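Long-range contacts in probable GTPase engC (Thermotoga maritima, PDB 1U0L), which probably assists late maturation of the 30S ribosomal subunit as a circularly permuted GTPase that hydrolyses GTP slowly and binds one zinc ion: residues V91-M96 and I122-L127; P97-Y102 and A175-V180; T152-G157 and S183-A188. All coordinates share one frame; numbering follows the deposited sequence.

Interaction 1: V91-M96 and I122-L127; sequences VVTVKM and INKMDL. With GDP (guanosine-5'-diphosphate), chain E.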
loop_
_atom_site.group_PDB
_atom_site.type_symbol
_atom_site.label_atom_id
_atom_site.label_comp_id
_atom_site.label_asym_id
_atom_site.label_seq_id
_atom_site.Cartn_x
_atom_site.Cartn_y
_atom_site.Cartn_z
ATOM N N VAL A 91 0.841 7.846 -4.291
ATOM C CA VAL A 91 0.965 8.939 -5.232
ATOM C C VAL A 91 0.175 10.126 -4.709
ATOM O O VAL A 91 -1.018 10.037 -4.417
ATOM C CB VAL A 91 0.515 8.525 -6.639
ATOM C CG1 VAL A 91 0.455 9.722 -7.544
ATOM C CG2 VAL A 91 1.512 7.550 -7.202
ATOM N N VAL A 92 0.883 11.235 -4.578
ATOM C CA VAL A 92 0.328 12.456 -4.044
ATOM C C VAL A 92 0.387 13.597 -5.044
ATOM O O VAL A 92 1.265 13.655 -5.900
ATOM C CB VAL A 92 1.080 12.817 -2.749
ATOM C CG1 VAL A 92 1.188 14.319 -2.583
ATOM C CG2 VAL A 92 0.368 12.180 -1.567
ATOM N N THR A 93 -0.543 14.530 -4.889
ATOM C CA THR A 93 -0.680 15.662 -5.789
ATOM C C THR A 93 -0.875 16.967 -5.020
ATOM O O THR A 93 -1.757 17.047 -4.163
ATOM C CB THR A 93 -1.901 15.379 -6.689
ATOM O OG1 THR A 93 -1.456 14.974 -7.987
ATOM C CG2 THR A 93 -2.813 16.553 -6.763
ATOM N N VAL A 94 -0.071 17.991 -5.296
ATOM C CA VAL A 94 -0.276 19.256 -4.572
ATOM C C VAL A 94 -1.299 20.120 -5.286
ATOM O O VAL A 94 -2.154 20.751 -4.654
ATOM C CB VAL A 94 1.026 20.120 -4.396
ATOM C CG1 VAL A 94 2.182 19.243 -3.985
ATOM C CG2 VAL A 94 1.334 20.904 -5.657
ATOM N N LYS A 95 -1.201 20.128 -6.611
ATOM C CA LYS A 95 -2.073 20.914 -7.471
ATOM C C LYS A 95 -3.150 19.966 -7.965
ATOM O O LYS A 95 -3.478 19.012 -7.284
ATOM C CB LYS A 95 -1.247 21.460 -8.643
ATOM C CG LYS A 95 -1.756 22.696 -9.364
ATOM C CD LYS A 95 -0.802 22.973 -10.531
ATOM C CE LYS A 95 -1.234 24.114 -11.432
ATOM N NZ LYS A 95 -1.154 25.449 -10.772
ATOM N N MET A 96 -3.678 20.220 -9.156
ATOM C CA MET A 96 -4.735 19.397 -9.723
ATOM C C MET A 96 -5.477 18.541 -8.698
ATOM O O MET A 96 -6.255 19.085 -7.922
ATOM C CB MET A 96 -4.194 18.557 -10.873
ATOM C CG MET A 96 -4.079 19.341 -12.166
ATOM S SD MET A 96 -5.557 20.325 -12.500
ATOM C CE MET A 96 -4.903 21.990 -12.140
ATOM N N ILE A 122 5.349 12.347 -5.117
ATOM C CA ILE A 122 4.725 13.625 -5.483
ATOM C C ILE A 122 4.718 13.647 -7.012
ATOM O O ILE A 122 5.756 13.882 -7.640
ATOM C CB ILE A 122 5.562 14.843 -5.038
ATOM C CG1 ILE A 122 5.968 14.723 -3.565
ATOM C CG2 ILE A 122 4.768 16.136 -5.322
ATOM C CD1 ILE A 122 4.928 15.204 -2.628
ATOM N N ASN A 123 3.561 13.424 -7.617
ATOM C CA ASN A 123 3.468 13.389 -9.078
ATOM C C ASN A 123 3.045 14.706 -9.776
ATOM O O ASN A 123 2.711 15.697 -9.127
ATOM C CB ASN A 123 2.503 12.269 -9.472
ATOM C CG ASN A 123 2.521 11.977 -10.960
ATOM O OD1 ASN A 123 1.475 11.670 -11.553
ATOM N ND2 ASN A 123 3.710 12.060 -11.572
ATOM N N LYS A 124 3.069 14.699 -11.108
ATOM C CA LYS A 124 2.664 15.863 -11.898
ATOM C C LYS A 124 3.569 17.076 -11.695
ATOM O O LYS A 124 3.106 18.214 -11.755
ATOM C CB LYS A 124 1.226 16.278 -11.553
ATOM C CG LYS A 124 0.140 15.239 -11.814
ATOM C CD LYS A 124 -1.175 15.936 -12.166
ATOM C CE LYS A 124 -2.424 15.150 -11.761
ATOM N NZ LYS A 124 -2.677 14.008 -12.642
ATOM N N MET A 125 4.852 16.836 -11.454
ATOM C CA MET A 125 5.782 17.931 -11.225
ATOM C C MET A 125 5.846 18.876 -12.415
ATOM O O MET A 125 6.060 20.081 -12.254
ATOM C CB MET A 125 7.175 17.385 -10.933
ATOM C CG MET A 125 7.294 16.583 -9.639
ATOM S SD MET A 125 7.272 17.553 -8.118
ATOM C CE MET A 125 8.703 18.558 -8.386
ATOM N N ASP A 126 5.647 18.331 -13.608
ATOM C CA ASP A 126 5.716 19.132 -14.824
ATOM C C ASP A 126 4.694 20.251 -14.857
ATOM O O ASP A 126 4.819 21.194 -15.636
ATOM C CB ASP A 126 5.517 18.250 -16.054
ATOM C CG ASP A 126 4.176 17.553 -16.049
ATOM O OD1 ASP A 126 4.032 16.566 -15.298
ATOM O OD2 ASP A 126 3.262 17.996 -16.776
ATOM N N LEU A 127 3.688 20.151 -14.001
ATOM C CA LEU A 127 2.612 21.134 -13.957
ATOM C C LEU A 127 2.815 22.253 -12.943
ATOM O O LEU A 127 2.171 23.296 -13.027
ATOM C CB LEU A 127 1.309 20.416 -13.619
ATOM C CG LEU A 127 0.100 20.426 -14.547
ATOM C CD1 LEU A 127 0.462 19.859 -15.913
ATOM C CD2 LEU A 127 -1.002 19.598 -13.888
HETATM P PB GDP E . -5.434 7.843 -11.483
HETATM O O1B GDP E . -4.619 8.200 -10.278
HETATM O O2B GDP E . -6.933 7.843 -11.222
HETATM O O3B GDP E . -5.005 6.511 -12.137
HETATM O O3A GDP E . -5.156 9.044 -12.607
HETATM P PA GDP E . -4.732 8.926 -14.114
HETATM O O1A GDP E . -5.846 8.387 -14.954
HETATM O O2A GDP E . -3.420 8.162 -14.234
HETATM O "O5'" GDP E . -4.409 10.460 -14.527
HETATM C "C5'" GDP E . -5.467 11.424 -14.513
HETATM C "C4'" GDP E . -5.225 12.479 -15.549
HETATM O "O4'" GDP E . -4.015 13.173 -15.166
HETATM C "C3'" GDP E . -5.082 11.984 -17.025
HETATM O "O3'" GDP E . -5.979 12.855 -17.856
HETATM C "C2'" GDP E . -3.605 12.220 -17.369
HETATM O "O2'" GDP E . -3.512 12.674 -18.714
HETATM C "C1'" GDP E . -3.124 13.212 -16.243
HETATM N N9 GDP E . -1.687 12.953 -15.614
HETATM C C8 GDP E . -1.291 11.843 -14.933
HETATM N N7 GDP E . -0.014 11.965 -14.521
HETATM C C5 GDP E . 0.400 13.213 -14.966
HETATM C C6 GDP E . 1.652 13.880 -14.819
HETATM O O6 GDP E . 2.646 13.447 -14.230
HETATM N N1 GDP E . 1.693 15.156 -15.420
HETATM C C2 GDP E . 0.608 15.698 -16.091
HETATM N N2 GDP E . 0.755 16.919 -16.634
HETATM N N3 GDP E . -0.582 15.058 -16.223
HETATM C C4 GDP E . -0.611 13.832 -15.645
#

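Interaction 2: P97-Y102 and A175-V180; sequences PETSTY and AGLSGV. With GDP (guanosine-5'-diphosphate), chain E.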
loop_
_atom_site.group_PDB
_atom_site.type_symbol
_atom_site.label_atom_id
_atom_site.label_comp_id
_atom_site.label_asym_id
_atom_site.label_seq_id
_atom_site.Cartn_x
_atom_site.Cartn_y
_atom_site.Cartn_z
ATOM N N PRO A 97 -5.260 17.211 -8.656
ATOM C CA PRO A 97 -6.157 16.647 -7.559
ATOM C C PRO A 97 -6.129 17.222 -6.136
ATOM O O PRO A 97 -7.062 16.990 -5.376
ATOM C CB PRO A 97 -5.771 15.177 -7.595
ATOM C CG PRO A 97 -5.551 14.960 -9.075
ATOM C CD PRO A 97 -4.778 16.210 -9.521
ATOM N N GLU A 98 -5.095 17.973 -5.769
ATOM C CA GLU A 98 -5.011 18.568 -4.425
ATOM C C GLU A 98 -5.166 17.557 -3.298
ATOM O O GLU A 98 -6.283 17.207 -2.923
ATOM C CB GLU A 98 -6.070 19.639 -4.245
ATOM C CG GLU A 98 -5.579 21.043 -4.465
ATOM C CD GLU A 98 -6.074 21.983 -3.385
ATOM O OE1 GLU A 98 -6.077 23.210 -3.609
ATOM O OE2 GLU A 98 -6.453 21.494 -2.298
ATOM N N THR A 99 -4.044 17.103 -2.744
ATOM C CA THR A 99 -4.074 16.108 -1.681
ATOM C C THR A 99 -3.797 16.737 -0.340
ATOM O O THR A 99 -2.757 17.338 -0.147
ATOM C CB THR A 99 -3.022 15.019 -1.914
ATOM O OG1 THR A 99 -3.114 14.532 -3.260
ATOM C CG2 THR A 99 -3.237 13.878 -0.944
ATOM N N SER A 100 -4.722 16.586 0.593
ATOM C CA SER A 100 -4.552 17.171 1.916
ATOM C C SER A 100 -3.653 16.270 2.742
ATOM O O SER A 100 -3.661 15.049 2.559
ATOM C CB SER A 100 -5.898 17.268 2.620
ATOM O OG SER A 100 -6.324 15.966 3.005
ATOM N N THR A 101 -2.893 16.853 3.663
ATOM C CA THR A 101 -2.022 16.041 4.505
ATOM C C THR A 101 -2.883 15.039 5.262
ATOM O O THR A 101 -2.447 13.926 5.549
ATOM C CB THR A 101 -1.241 16.889 5.532
ATOM O OG1 THR A 101 -2.167 17.571 6.386
ATOM C CG2 THR A 101 -0.340 17.896 4.825
ATOM N N TYR A 102 -4.114 15.431 5.581
ATOM C CA TYR A 102 -5.014 14.536 6.302
ATOM C C TYR A 102 -5.227 13.228 5.537
ATOM O O TYR A 102 -5.110 12.142 6.110
ATOM C CB TYR A 102 -6.363 15.212 6.549
ATOM C CG TYR A 102 -7.392 14.277 7.136
ATOM C CD1 TYR A 102 -7.406 13.996 8.502
ATOM C CD2 TYR A 102 -8.328 13.648 6.322
ATOM C CE1 TYR A 102 -8.330 13.111 9.046
ATOM C CE2 TYR A 102 -9.256 12.758 6.848
ATOM C CZ TYR A 102 -9.254 12.495 8.208
ATOM O OH TYR A 102 -10.176 11.619 8.742
ATOM N N ALA A 175 -1.569 3.681 -4.416
ATOM C CA ALA A 175 -2.595 4.296 -3.583
ATOM C C ALA A 175 -2.583 5.819 -3.725
ATOM O O ALA A 175 -1.526 6.440 -3.869
ATOM C CB ALA A 175 -2.391 3.892 -2.144
ATOM N N GLY A 176 -3.770 6.413 -3.700
ATOM C CA GLY A 176 -3.877 7.853 -3.842
ATOM C C GLY A 176 -5.228 8.271 -4.388
ATOM O O GLY A 176 -5.939 7.455 -4.975
ATOM N N LEU A 177 -5.584 9.536 -4.181
ATOM C CA LEU A 177 -6.850 10.086 -4.657
ATOM C C LEU A 177 -7.033 9.959 -6.186
ATOM O O LEU A 177 -6.077 10.088 -6.964
ATOM C CB LEU A 177 -6.960 11.557 -4.253
ATOM C CG LEU A 177 -7.064 11.916 -2.764
ATOM C CD1 LEU A 177 -6.951 13.426 -2.645
ATOM C CD2 LEU A 177 -8.368 11.431 -2.150
ATOM N N SER A 178 -8.269 9.708 -6.609
ATOM C CA SER A 178 -8.575 9.561 -8.028
ATOM C C SER A 178 -8.097 10.750 -8.805
ATOM O O SER A 178 -8.382 11.886 -8.435
ATOM C CB SER A 178 -10.070 9.418 -8.233
ATOM O OG SER A 178 -10.596 8.541 -7.244
ATOM N N GLY A 179 -7.353 10.484 -9.872
ATOM C CA GLY A 179 -6.847 11.540 -10.729
ATOM C C GLY A 179 -5.418 11.941 -10.460
ATOM O O GLY A 179 -4.777 12.586 -11.294
ATOM N N VAL A 180 -4.906 11.549 -9.300
ATOM C CA VAL A 180 -3.550 11.899 -8.896
ATOM C C VAL A 180 -2.491 11.401 -9.897
ATOM O O VAL A 180 -1.367 11.905 -9.921
ATOM C CB VAL A 180 -3.276 11.359 -7.475
ATOM C CG1 VAL A 180 -2.911 9.883 -7.538
ATOM C CG2 VAL A 180 -2.209 12.171 -6.812
HETATM P PB GDP E . -5.434 7.843 -11.483
HETATM O O1B GDP E . -4.619 8.200 -10.278
HETATM O O2B GDP E . -6.933 7.843 -11.222
HETATM O O3B GDP E . -5.005 6.511 -12.137
HETATM O O3A GDP E . -5.156 9.044 -12.607
HETATM P PA GDP E . -4.732 8.926 -14.114
HETATM O O1A GDP E . -5.846 8.387 -14.954
HETATM O O2A GDP E . -3.420 8.162 -14.234
HETATM O "O5'" GDP E . -4.409 10.460 -14.527
HETATM C "C5'" GDP E . -5.467 11.424 -14.513
HETATM C "C4'" GDP E . -5.225 12.479 -15.549
HETATM O "O4'" GDP E . -4.015 13.173 -15.166
HETATM C "C3'" GDP E . -5.082 11.984 -17.025
HETATM O "O3'" GDP E . -5.979 12.855 -17.856
HETATM C "C2'" GDP E . -3.605 12.220 -17.369
HETATM O "O2'" GDP E . -3.512 12.674 -18.714
HETATM C "C1'" GDP E . -3.124 13.212 -16.243
HETATM N N9 GDP E . -1.687 12.953 -15.614
HETATM C C8 GDP E . -1.291 11.843 -14.933
HETATM N N7 GDP E . -0.014 11.965 -14.521
HETATM C C5 GDP E . 0.400 13.213 -14.966
HETATM C C6 GDP E . 1.652 13.880 -14.819
HETATM O O6 GDP E . 2.646 13.447 -14.230
HETATM N N1 GDP E . 1.693 15.156 -15.420
HETATM C C2 GDP E . 0.608 15.698 -16.091
HETATM N N2 GDP E . 0.755 16.919 -16.634
HETATM N N3 GDP E . -0.582 15.058 -16.223
HETATM C C4 GDP E . -0.611 13.832 -15.645
HETATM O O HOH W 1 -3.528 11.207 -3.060
#

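Interaction 3: T152-G157 and S183-A188; sequences TSAKTG and SSLLNA. With GDP (guanosine-5'-diphosphate), chain E.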
loop_
_atom_site.group_PDB
_atom_site.type_symbol
_atom_site.label_atom_id
_atom_site.label_comp_id
_atom_site.label_asym_id
_atom_site.label_seq_id
_atom_site.Cartn_x
_atom_site.Cartn_y
_atom_site.Cartn_z
ATOM N N THR A 152 7.916 12.849 -9.347
ATOM C CA THR A 152 7.738 12.319 -10.690
ATOM C C THR A 152 6.853 13.114 -11.648
ATOM O O THR A 152 6.213 14.101 -11.281
ATOM C CB THR A 152 7.154 10.900 -10.629
ATOM O OG1 THR A 152 5.766 10.970 -10.268
ATOM C CG2 THR A 152 7.894 10.067 -9.594
ATOM N N SER A 153 6.845 12.649 -12.894
ATOM C CA SER A 153 6.005 13.193 -13.952
ATOM C C SER A 153 5.752 12.060 -14.920
ATOM O O SER A 153 6.640 11.682 -15.678
ATOM C CB SER A 153 6.673 14.330 -14.703
ATOM O OG SER A 153 5.779 14.828 -15.696
ATOM N N ALA A 154 4.550 11.498 -14.878
ATOM C CA ALA A 154 4.200 10.409 -15.773
ATOM C C ALA A 154 4.467 10.852 -17.209
ATOM O O ALA A 154 4.927 10.063 -18.035
ATOM C CB ALA A 154 2.738 10.042 -15.603
ATOM N N LYS A 155 4.192 12.126 -17.486
ATOM C CA LYS A 155 4.385 12.707 -18.815
ATOM C C LYS A 155 5.854 12.891 -19.211
ATOM O O LYS A 155 6.327 12.316 -20.190
ATOM C CB LYS A 155 3.676 14.063 -18.887
ATOM C CG LYS A 155 2.162 14.004 -18.838
ATOM C CD LYS A 155 1.580 13.398 -20.114
ATOM C CE LYS A 155 0.055 13.384 -20.081
ATOM N NZ LYS A 155 -0.512 14.763 -19.969
ATOM N N THR A 156 6.561 13.717 -18.452
ATOM C CA THR A 156 7.966 14.006 -18.705
ATOM C C THR A 156 8.886 12.809 -18.489
ATOM O O THR A 156 9.950 12.710 -19.104
ATOM C CB THR A 156 8.451 15.110 -17.783
ATOM O OG1 THR A 156 7.771 16.318 -18.097
ATOM C CG2 THR A 156 9.920 15.331 -17.956
ATOM N N GLY A 157 8.477 11.914 -17.598
ATOM C CA GLY A 157 9.290 10.749 -17.311
ATOM C C GLY A 157 10.160 10.999 -16.095
ATOM O O GLY A 157 10.857 10.107 -15.618
ATOM N N SER A 183 -2.572 5.437 -12.599
ATOM C CA SER A 183 -2.535 4.635 -13.807
ATOM C C SER A 183 -1.517 5.170 -14.824
ATOM O O SER A 183 -0.907 4.398 -15.559
ATOM C CB SER A 183 -3.931 4.582 -14.432
ATOM O OG SER A 183 -4.028 3.545 -15.395
ATOM N N SER A 184 -1.334 6.487 -14.867
ATOM C CA SER A 184 -0.391 7.093 -15.806
ATOM C C SER A 184 1.042 6.759 -15.441
ATOM O O SER A 184 1.873 6.546 -16.328
ATOM C CB SER A 184 -0.532 8.619 -15.840
ATOM O OG SER A 184 -1.845 9.031 -16.169
ATOM N N LEU A 185 1.346 6.739 -14.141
ATOM C CA LEU A 185 2.704 6.417 -13.687
ATOM C C LEU A 185 3.029 4.974 -14.062
ATOM O O LEU A 185 4.110 4.670 -14.559
ATOM C CB LEU A 185 2.817 6.599 -12.173
ATOM C CG LEU A 185 2.951 8.039 -11.679
ATOM C CD1 LEU A 185 2.712 8.129 -10.182
ATOM C CD2 LEU A 185 4.336 8.540 -12.036
ATOM N N LEU A 186 2.060 4.099 -13.822
ATOM C CA LEU A 186 2.181 2.684 -14.118
ATOM C C LEU A 186 2.617 2.477 -15.556
ATOM O O LEU A 186 3.534 1.692 -15.838
ATOM C CB LEU A 186 0.838 1.996 -13.897
ATOM C CG LEU A 186 0.821 0.479 -14.033
ATOM C CD1 LEU A 186 1.859 -0.127 -13.116
ATOM C CD2 LEU A 186 -0.561 -0.043 -13.677
ATOM N N ASN A 187 1.957 3.192 -16.465
ATOM C CA ASN A 187 2.256 3.075 -17.884
ATOM C C ASN A 187 3.593 3.697 -18.230
ATOM O O ASN A 187 4.214 3.327 -19.219
ATOM C CB ASN A 187 1.145 3.709 -18.718
ATOM C CG ASN A 187 1.240 3.332 -20.183
ATOM O OD1 ASN A 187 2.071 3.860 -20.915
ATOM N ND2 ASN A 187 0.397 2.395 -20.610
ATOM N N ALA A 188 4.033 4.644 -17.413
ATOM C CA ALA A 188 5.317 5.300 -17.627
ATOM C C ALA A 188 6.449 4.350 -17.220
ATOM O O ALA A 188 7.540 4.371 -17.804
ATOM C CB ALA A 188 5.391 6.592 -16.801
HETATM P PB GDP E . -5.434 7.843 -11.483
HETATM O O1B GDP E . -4.619 8.200 -10.278
HETATM O O2B GDP E . -6.933 7.843 -11.222
HETATM O O3B GDP E . -5.005 6.511 -12.137
HETATM O O3A GDP E . -5.156 9.044 -12.607
HETATM P PA GDP E . -4.732 8.926 -14.114
HETATM O O1A GDP E . -5.846 8.387 -14.954
HETATM O O2A GDP E . -3.420 8.162 -14.234
HETATM O "O5'" GDP E . -4.409 10.460 -14.527
HETATM C "C5'" GDP E . -5.467 11.424 -14.513
HETATM C "C4'" GDP E . -5.225 12.479 -15.549
HETATM O "O4'" GDP E . -4.015 13.173 -15.166
HETATM C "C3'" GDP E . -5.082 11.984 -17.025
HETATM O "O3'" GDP E . -5.979 12.855 -17.856
HETATM C "C2'" GDP E . -3.605 12.220 -17.369
HETATM O "O2'" GDP E . -3.512 12.674 -18.714
HETATM C "C1'" GDP E . -3.124 13.212 -16.243
HETATM N N9 GDP E . -1.687 12.953 -15.614
HETATM C C8 GDP E . -1.291 11.843 -14.933
HETATM N N7 GDP E . -0.014 11.965 -14.521
HETATM C C5 GDP E . 0.400 13.213 -14.966
HETATM C C6 GDP E . 1.652 13.880 -14.819
HETATM O O6 GDP E . 2.646 13.447 -14.230
HETATM N N1 GDP E . 1.693 15.156 -15.420
HETATM C C2 GDP E . 0.608 15.698 -16.091
HETATM N N2 GDP E . 0.755 16.919 -16.634
HETATM N N3 GDP E . -0.582 15.058 -16.223
HETATM C C4 GDP E . -0.611 13.832 -15.645
#

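Interaction 1: V91-M96 and I122-L127
Val92 and Ile122 form a parallel beta bridge, their CA atoms 4.8 Å apart, and Asn123 N donates to Val92 O over 2.9 Å with an N-H...O angle of 160°. This places the Asn-Lys-Met-Asp sequence of Asn123 to Asp126, the NKxD (G4) guanine-specificity motif of GTPases, directly after strand 117-122 and beside strand 87-92 in the G domain.

On the sheet face carrying Val92 and Ile122 the two side chains lie side by side and point the same way, with Val92 CG1 3.8 Å from Ile122 CD1. Nearer the nucleotide, Val91 CG1 meets the beta carbon of Asn123. A helix residue packs on each pair: Leu139 of helix 130-143 touches Val92 and Ile122, and Leu185 of helix 182-189 touches Val91 and Asn123.

From Thr93 to Met96 the chain passes over Lys124. Thr93 OG1 and Met96 CB both approach Lys124 CE at 3.9 Å, so the aliphatic part of the lysine runs between this loop and the guanine. Its CG stands above the ring face, 3.6 Å from GDP C6, and the bend at chi4 (-75°) carries NZ on to the ribose, where it donates to GDP O4'. The ammonium group's strongest polar partner is Gly179 O of the P-loop. Farther out, Met96 crosses Leu127 at about a right angle, although Met96 is poorly ordered. Lys95 extends alongside Leu127 O and forms a salt bridge with Asp132.

Asp126 does not touch the loop; its role is recognition. The carboxylate reads the guanine edge with both oxygens: GDP N1 donates to Asp126 OD1 over 2.7 Å at an almost straight 178°, and GDP N2 to Asp126 OD2, also over 2.7 Å.

Interaction 2: P97-Y102 and A175-V180
The P-loop that wraps the GDP phosphates is flanked here by the loop leading into helix 101-113, chiefly through Pro97 and Leu177. No direct hydrogen bond joins the segments. The ring of Pro97 is laid against backbone: its CG lies 3.3 Å from Gly179 C and also borders Val180 N.

That peptide belongs to a type II beta turn from Leu177 to Val180, closed by Val180 N donating to Leu177 O (3.0 Å). Gly179, at its third position, has phi 99°, a backbone conformation that favours glycine, and its amide points to the nucleotide, donating to GDP O2B over 3.0 Å at 158°.

Leu177 reaches the other way. Its CD1 comes within 3.8 Å of Glu98 O and 4.0 Å of Thr99 OG1, the threonine and leucine side chains sliding past each other in opposite directions. Thr99 OG1 is hydrogen-bonded to Thr93 O, and a water accepting from Leu177 N (2.9 Å) donates only weakly to it. Ser100 is the N-cap of helix 101-113, its OG accepting from Ile103 N. Backbone amides turned onto phosphate oxygens in a glycine-rich strand-loop-helix connection are typical of the Walker A site of P-loop GTPases.

Interaction 3: T152-G157 and S183-A188
Thr152 begins the contact by crossing Leu185 at about a right angle, its OG1 3.3 Å from Leu185 CD2. The loop after strand 149-151 thereby meets helix 182-189, which follows the P-loop.

Ser153 turns its side chain away from that helix. With OG anti to the backbone N (chi1 -179°), the hydroxyl accepts from Thr156 N over 3.1 Å at 159°, an ST motif, and is also hydrogen-bonded to Asp126 OD1, a second-shell contact consistent with holding in place the carboxylate that recognises guanine. Ser153 O also accepts from Gly157 N.

Ala154 is the centre of the contact. Its CB packs on Ser184 CB at 3.6 Å and borders the imidazole part of the guanine near N7, while its carbonyl O faces Ala188 CB at 3.7 Å, one helical turn on. Its amide donates to GDP O6 over 2.8 Å; at 132° this bond is distinctly bent.

Lys155 points away from helix 182-189 and runs along the base: its CG is 3.6 Å from GDP C2, on the ring face opposite to the one under Lys124, so two aliphatic lysine chains sandwich the guanine.

Across the contact, Ser184 grips one alpha-phosphate oxygen twice, through N (2.7 Å to GDP O2A) and through OG (2.6 Å to GDP O2A), and Ser183 N donates to GDP O3B. These amides lie in the first turn of helix 182-189, whose dipole would favour the negative phosphates. The Ser-Ala-Lys sequence of 153-155 matches the G5 (SAK) motif, whose backbone amide on guanine O6, here that of Ala154, is characteristic of the guanine site of GTPases.

In the fold
All three contacts border one GDP: 122-127 and 152-157 hold the guanosine, while 175-180 and 183-188 take the phosphates. Interactions 1 and 2 have centres about 9 Å apart and are joined by two probable hydrogen bonds, Thr93 O to Thr99 N (2.7 Å) and Val91 N to Ala175 O (2.8 Å). Interactions 1 and 3, about 11 Å apart between centres, share a probable Ile122 O to Thr152 N bond of 2.9 Å. Interactions 2 and 3 lie about 16 Å apart between centres and connect through the continuous P-loop and helix. In sequence, the guanine-binding motifs precede the P-loop, the order expected of a circularly permuted GTPase.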